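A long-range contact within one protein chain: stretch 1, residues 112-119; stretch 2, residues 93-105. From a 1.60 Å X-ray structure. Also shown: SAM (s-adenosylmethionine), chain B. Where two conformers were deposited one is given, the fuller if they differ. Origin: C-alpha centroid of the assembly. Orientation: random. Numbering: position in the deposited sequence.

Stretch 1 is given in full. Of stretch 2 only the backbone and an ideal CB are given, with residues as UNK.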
# COMPACT_ATOMS: atom_id res chain seq x y z
N ASN A 112 -4.87 19.88 4.38
CA ASN A 112 -4.69 18.96 3.27
C ASN A 112 -4.93 17.52 3.70
O ASN A 112 -4.01 16.83 4.12
CB ASN A 112 -3.28 19.11 2.69
CG ASN A 112 -3.09 18.32 1.41
OD1 ASN A 112 -3.98 18.29 0.55
ND2 ASN A 112 -1.94 17.68 1.27
N GLN A 113 -6.18 17.07 3.61
CA GLN A 113 -6.53 15.68 3.93
C GLN A 113 -6.41 14.81 2.69
O GLN A 113 -6.66 15.27 1.58
CB GLN A 113 -7.97 15.59 4.43
CG GLN A 113 -8.22 16.07 5.85
CD GLN A 113 -9.61 15.70 6.34
OE1 GLN A 113 -10.28 14.86 5.75
NE2 GLN A 113 -10.05 16.33 7.43
N PRO A 114 -6.04 13.53 2.88
CA PRO A 114 -6.19 12.63 1.74
C PRO A 114 -7.67 12.42 1.47
O PRO A 114 -8.50 12.70 2.34
CB PRO A 114 -5.60 11.31 2.25
CG PRO A 114 -4.79 11.66 3.45
CD PRO A 114 -5.47 12.86 4.05
N THR A 115 -8.01 11.95 0.28
CA THR A 115 -9.36 11.51 -0.04
C THR A 115 -9.40 9.98 0.07
O THR A 115 -8.55 9.31 -0.50
CB THR A 115 -9.73 11.90 -1.49
OG1 THR A 115 -9.77 13.33 -1.60
CG2 THR A 115 -11.07 11.31 -1.88
N PHE A 116 -10.38 9.44 0.79
CA PHE A 116 -10.47 8.00 0.98
C PHE A 116 -11.72 7.40 0.35
O PHE A 116 -12.82 7.95 0.46
CB PHE A 116 -10.43 7.65 2.47
CG PHE A 116 -9.12 7.97 3.14
CD1 PHE A 116 -7.98 7.26 2.81
CD2 PHE A 116 -9.04 8.97 4.09
CE1 PHE A 116 -6.77 7.55 3.43
CE2 PHE A 116 -7.84 9.26 4.72
CZ PHE A 116 -6.70 8.55 4.38
N MET A 117 -11.55 6.25 -0.30
CA MET A 117 -12.65 5.58 -0.98
C MET A 117 -12.59 4.08 -0.72
O MET A 117 -11.51 3.50 -0.65
CB MET A 117 -12.56 5.84 -2.49
CG MET A 117 -13.70 5.25 -3.30
SD MET A 117 -13.62 5.75 -5.03
CE MET A 117 -12.11 4.95 -5.56
N THR A 118 -13.75 3.45 -0.56
CA THR A 118 -13.81 2.00 -0.48
C THR A 118 -13.92 1.43 -1.88
O THR A 118 -14.94 1.63 -2.56
CB THR A 118 -15.00 1.51 0.36
OG1 THR A 118 -14.91 2.07 1.67
CG2 THR A 118 -14.99 -0.01 0.45
N GLN A 119 -12.88 0.73 -2.32
CA GLN A 119 -12.85 0.17 -3.67
C GLN A 119 -11.74 -0.86 -3.83
O GLN A 119 -10.66 -0.71 -3.26
CB GLN A 119 -12.67 1.30 -4.70
CG GLN A 119 -12.74 0.85 -6.15
CD GLN A 119 -14.07 0.20 -6.50
OE1 GLN A 119 -14.28 -0.98 -6.24
NE2 GLN A 119 -14.96 0.98 -7.11
N UNK A 93 -11.55 -2.67 2.02
CA UNK A 93 -12.24 -2.80 3.30
C UNK A 93 -12.82 -1.48 3.78
O UNK A 93 -12.08 -0.53 4.04
CB UNK A 93 -11.28 -3.36 4.36
N UNK A 94 -14.14 -1.42 3.92
CA UNK A 94 -14.80 -0.21 4.40
C UNK A 94 -14.39 0.13 5.84
O UNK A 94 -14.33 1.30 6.21
CB UNK A 94 -16.32 -0.38 4.31
N UNK A 95 -14.11 -0.89 6.64
CA UNK A 95 -13.69 -0.66 8.02
C UNK A 95 -12.33 0.02 8.08
O UNK A 95 -12.14 0.98 8.83
CB UNK A 95 -13.65 -1.98 8.79
N UNK A 96 -11.38 -0.46 7.28
CA UNK A 96 -10.06 0.15 7.23
C UNK A 96 -10.15 1.59 6.73
O UNK A 96 -9.54 2.49 7.31
CB UNK A 96 -9.13 -0.67 6.33
N UNK A 97 -10.91 1.79 5.65
CA UNK A 97 -11.15 3.11 5.08
C UNK A 97 -11.74 4.08 6.10
O UNK A 97 -11.30 5.23 6.21
CB UNK A 97 -12.08 3.00 3.87
N UNK A 98 -12.73 3.61 6.84
CA UNK A 98 -13.39 4.42 7.85
C UNK A 98 -12.42 4.88 8.92
O UNK A 98 -12.47 6.03 9.36
CB UNK A 98 -14.54 3.64 8.49
N UNK A 99 -11.53 3.99 9.33
CA UNK A 99 -10.54 4.32 10.33
C UNK A 99 -9.52 5.32 9.78
O UNK A 99 -9.10 6.23 10.48
CB UNK A 99 -9.84 3.05 10.82
N UNK A 100 -9.14 5.14 8.52
CA UNK A 100 -8.21 6.06 7.87
C UNK A 100 -8.76 7.48 7.89
O UNK A 100 -8.04 8.43 8.23
CB UNK A 100 -7.93 5.62 6.43
N UNK A 101 -10.03 7.63 7.55
CA UNK A 101 -10.67 8.94 7.56
C UNK A 101 -10.75 9.52 8.97
O UNK A 101 -10.55 10.71 9.16
CB UNK A 101 -12.07 8.84 6.95
N UNK A 102 -11.05 8.67 9.94
CA UNK A 102 -11.10 9.11 11.33
C UNK A 102 -9.74 9.61 11.81
O UNK A 102 -9.64 10.68 12.41
CB UNK A 102 -11.58 7.97 12.23
N UNK A 103 -8.70 8.84 11.52
CA UNK A 103 -7.34 9.22 11.91
C UNK A 103 -6.90 10.49 11.19
O UNK A 103 -6.23 11.34 11.77
CB UNK A 103 -6.36 8.08 11.61
N UNK A 104 -7.30 10.62 9.93
CA UNK A 104 -6.95 11.80 9.14
C UNK A 104 -7.62 13.06 9.67
O UNK A 104 -6.97 14.09 9.83
CB UNK A 104 -7.34 11.59 7.68
N UNK A 105 -8.92 12.97 9.95
CA UNK A 105 -9.67 14.11 10.46
C UNK A 105 -9.12 14.60 11.80
O UNK A 105 -9.07 15.80 12.07
CB UNK A 105 -11.15 13.74 10.61
N SAM B . -0.88 -0.32 2.44
CA SAM B . -1.27 -0.16 3.84
C SAM B . -0.04 0.07 4.71
O SAM B . 1.06 -0.36 4.37
OXT SAM B . -0.13 0.68 5.77
CB SAM B . -2.10 -1.34 4.35
CG SAM B . -1.45 -2.73 4.29
SD SAM B . -2.51 -4.01 5.01
CE SAM B . -1.32 -5.33 5.34
C5' SAM B . -3.30 -4.67 3.53
C4' SAM B . -4.49 -3.82 3.10
O4' SAM B . -4.75 -4.07 1.74
C3' SAM B . -5.76 -4.15 3.87
O3' SAM B . -6.29 -2.96 4.40
C2' SAM B . -6.71 -4.70 2.81
O2' SAM B . -8.05 -4.31 3.05
C1' SAM B . -6.14 -4.09 1.54
N9 SAM B . -6.48 -4.83 0.33
C8 SAM B . -6.40 -6.18 0.13
N7 SAM B . -6.81 -6.45 -1.13
C5 SAM B . -7.15 -5.29 -1.73
C6 SAM B . -7.64 -4.99 -3.00
N6 SAM B . -7.84 -5.96 -3.88
N1 SAM B . -7.91 -3.68 -3.33
C2 SAM B . -7.70 -2.67 -2.41
N3 SAM B . -7.22 -2.98 -1.15
C4 SAM B . -6.95 -4.26 -0.82

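Strand 115-118 runs nearly antiparallel to the helix that starts at position 94: their N-to-C directions differ by 165° and their axes approach to 7.9 Å. Phe-116 and Thr-118 point toward the helix, Thr-115 and Met-117 away from it.

Position 93 directly precedes the helix, and its CB points away from the strand. With phi/psi of -97/118 it suits a short capping residue such as Ser, Thr, Asp or Asn. It is Ser-93, whose OG accepts a bond from the backbone N of position 96 (3.1 Å, angle 171°), capping the helix; its CB also lies 3.6 Å from SAM O2'.

Position 94 points sideways, its ideal CB 3.9 Å from Thr-118 OG1, with open space beyond. Many polar residues would fit. It is Glu-94; Thr-118 OG1 sits 3.6 Å from Glu-94 CA, while the carboxylate extends outward.

Position 95 points away and tolerates almost anything helical; it is Lys-95. Position 96 is out of reach of the strand, but its CB faces the ligand, so a flexible apolar chain is plausible. Met-96 brings its CE within 3.5 Å of SAM O3'.

Position 97 points toward the strand, its ideal CB 3.7 Å from Thr-118 OG1 and 5.1 Å from Phe-116 CB. A compact apolar residue, Val, Ala or perhaps Ile, is expected. It is Val-97 (chi1 166°, t): CG1 lies 4.0 Å from Phe-116 CB, and CG2 lies 3.5 Å from Met-117 O and 3.6 Å from Thr-118 OG1.

Positions 98 and 99 make no contact. At 98 the phi/psi of -61/-41 demand no special residue, although an ideal CB would be 3.3 Å from the backbone O of position 94; it is Gly-98. Position 99 is out of reach of stretch 1, so most helix-compatible residues would do; it is Glu-99.

Position 100 has little room: its ideal CB is already 3.8 Å from Phe-116 CE1, which favours Ala or Gly. Ala-100 places its CB over one face of the Phe-116 ring, 3.8 Å from the centroid and 12° off the normal, a CH-pi contact.

Position 101 points sideways, its ideal CB 4.2 Å from Phe-116 CD2, with the Gln-113 amide further along. A polar chain long enough to return toward the strand suits it. Gln-101 does so with chi1 t and chi2 p: its NE2 donates a weak bond to Gln-113 OE1 (3.3 Å, 165°), and its OE1 lies at the Phe-116 ring edge, 3.5 Å from CD2.

Position 102 points away and 103 sideways, with nothing of stretch 1 within 5.5 Å of either ideal CB, so most helix-compatible residues would do; they are Gln-102 and Lys-103, the latter's end leading away.

Position 104 points toward the strand, its ideal CB 3.8 Å from Phe-116 CE2 and 4.3 Å from Pro-114 CD, so a small apolar residue fits. Ala-104 keeps both distances from its CB, touching the ring at its edge.

Position 105 points sideways, with Gln-113 NE2 4.2 Å from the ideal CB. An acceptor such as Gln, Glu or Asp would suit. Gln-105 curls back (chi2 71°), and its OE1 accepts from Gln-113 NE2 at 2.9 Å (164°), though the placement of that donor is less certain.

Stretch 2, residues 93-105: SEKMVGEAQQKAQ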
# COMPACT_ATOMS: atom_id res chain seq x y z
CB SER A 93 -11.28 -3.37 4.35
OG SER A 93 -11.77 -3.13 5.66
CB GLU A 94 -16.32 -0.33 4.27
CG GLU A 94 -16.94 -1.50 5.02
CD GLU A 94 -18.44 -1.59 4.83
OE1 GLU A 94 -18.99 -0.77 4.05
OE2 GLU A 94 -19.07 -2.47 5.45
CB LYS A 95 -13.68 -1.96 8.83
CG LYS A 95 -15.06 -2.55 9.08
CD LYS A 95 -15.17 -3.15 10.47
CE LYS A 95 -15.21 -2.08 11.54
NZ LYS A 95 -15.51 -2.65 12.89
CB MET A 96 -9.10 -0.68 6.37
CG MET A 96 -8.87 -2.11 6.88
SD MET A 96 -7.88 -2.21 8.40
CE MET A 96 -6.22 -2.06 7.74
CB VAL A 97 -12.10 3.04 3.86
CG1 VAL A 97 -12.61 4.43 3.49
CG2 VAL A 97 -11.42 2.39 2.68
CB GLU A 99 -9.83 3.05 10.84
CG GLU A 99 -8.84 3.29 11.96
CD GLU A 99 -9.51 3.71 13.26
OE1 GLU A 99 -10.73 3.47 13.42
OE2 GLU A 99 -8.81 4.26 14.14
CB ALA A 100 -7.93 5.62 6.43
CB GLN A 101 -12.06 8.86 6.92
CG GLN A 101 -12.84 10.17 6.98
CD GLN A 101 -12.09 11.35 6.38
OE1 GLN A 101 -11.32 11.20 5.43
NE2 GLN A 101 -12.31 12.53 6.95
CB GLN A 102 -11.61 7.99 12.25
CG GLN A 102 -13.10 7.73 12.14
CD GLN A 102 -13.93 8.92 12.61
OE1 GLN A 102 -13.58 9.57 13.59
NE2 GLN A 102 -15.02 9.20 11.90
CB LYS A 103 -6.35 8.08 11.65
CG LYS A 103 -6.64 6.82 12.47
CD LYS A 103 -5.63 5.71 12.21
CE LYS A 103 -4.36 5.89 13.05
NZ LYS A 103 -3.42 4.74 12.88
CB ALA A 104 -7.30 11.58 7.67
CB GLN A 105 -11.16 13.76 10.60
CG GLN A 105 -12.03 14.89 11.13
CD GLN A 105 -12.22 16.01 10.13
OE1 GLN A 105 -12.41 15.77 8.94
NE2 GLN A 105 -12.17 17.25 10.61
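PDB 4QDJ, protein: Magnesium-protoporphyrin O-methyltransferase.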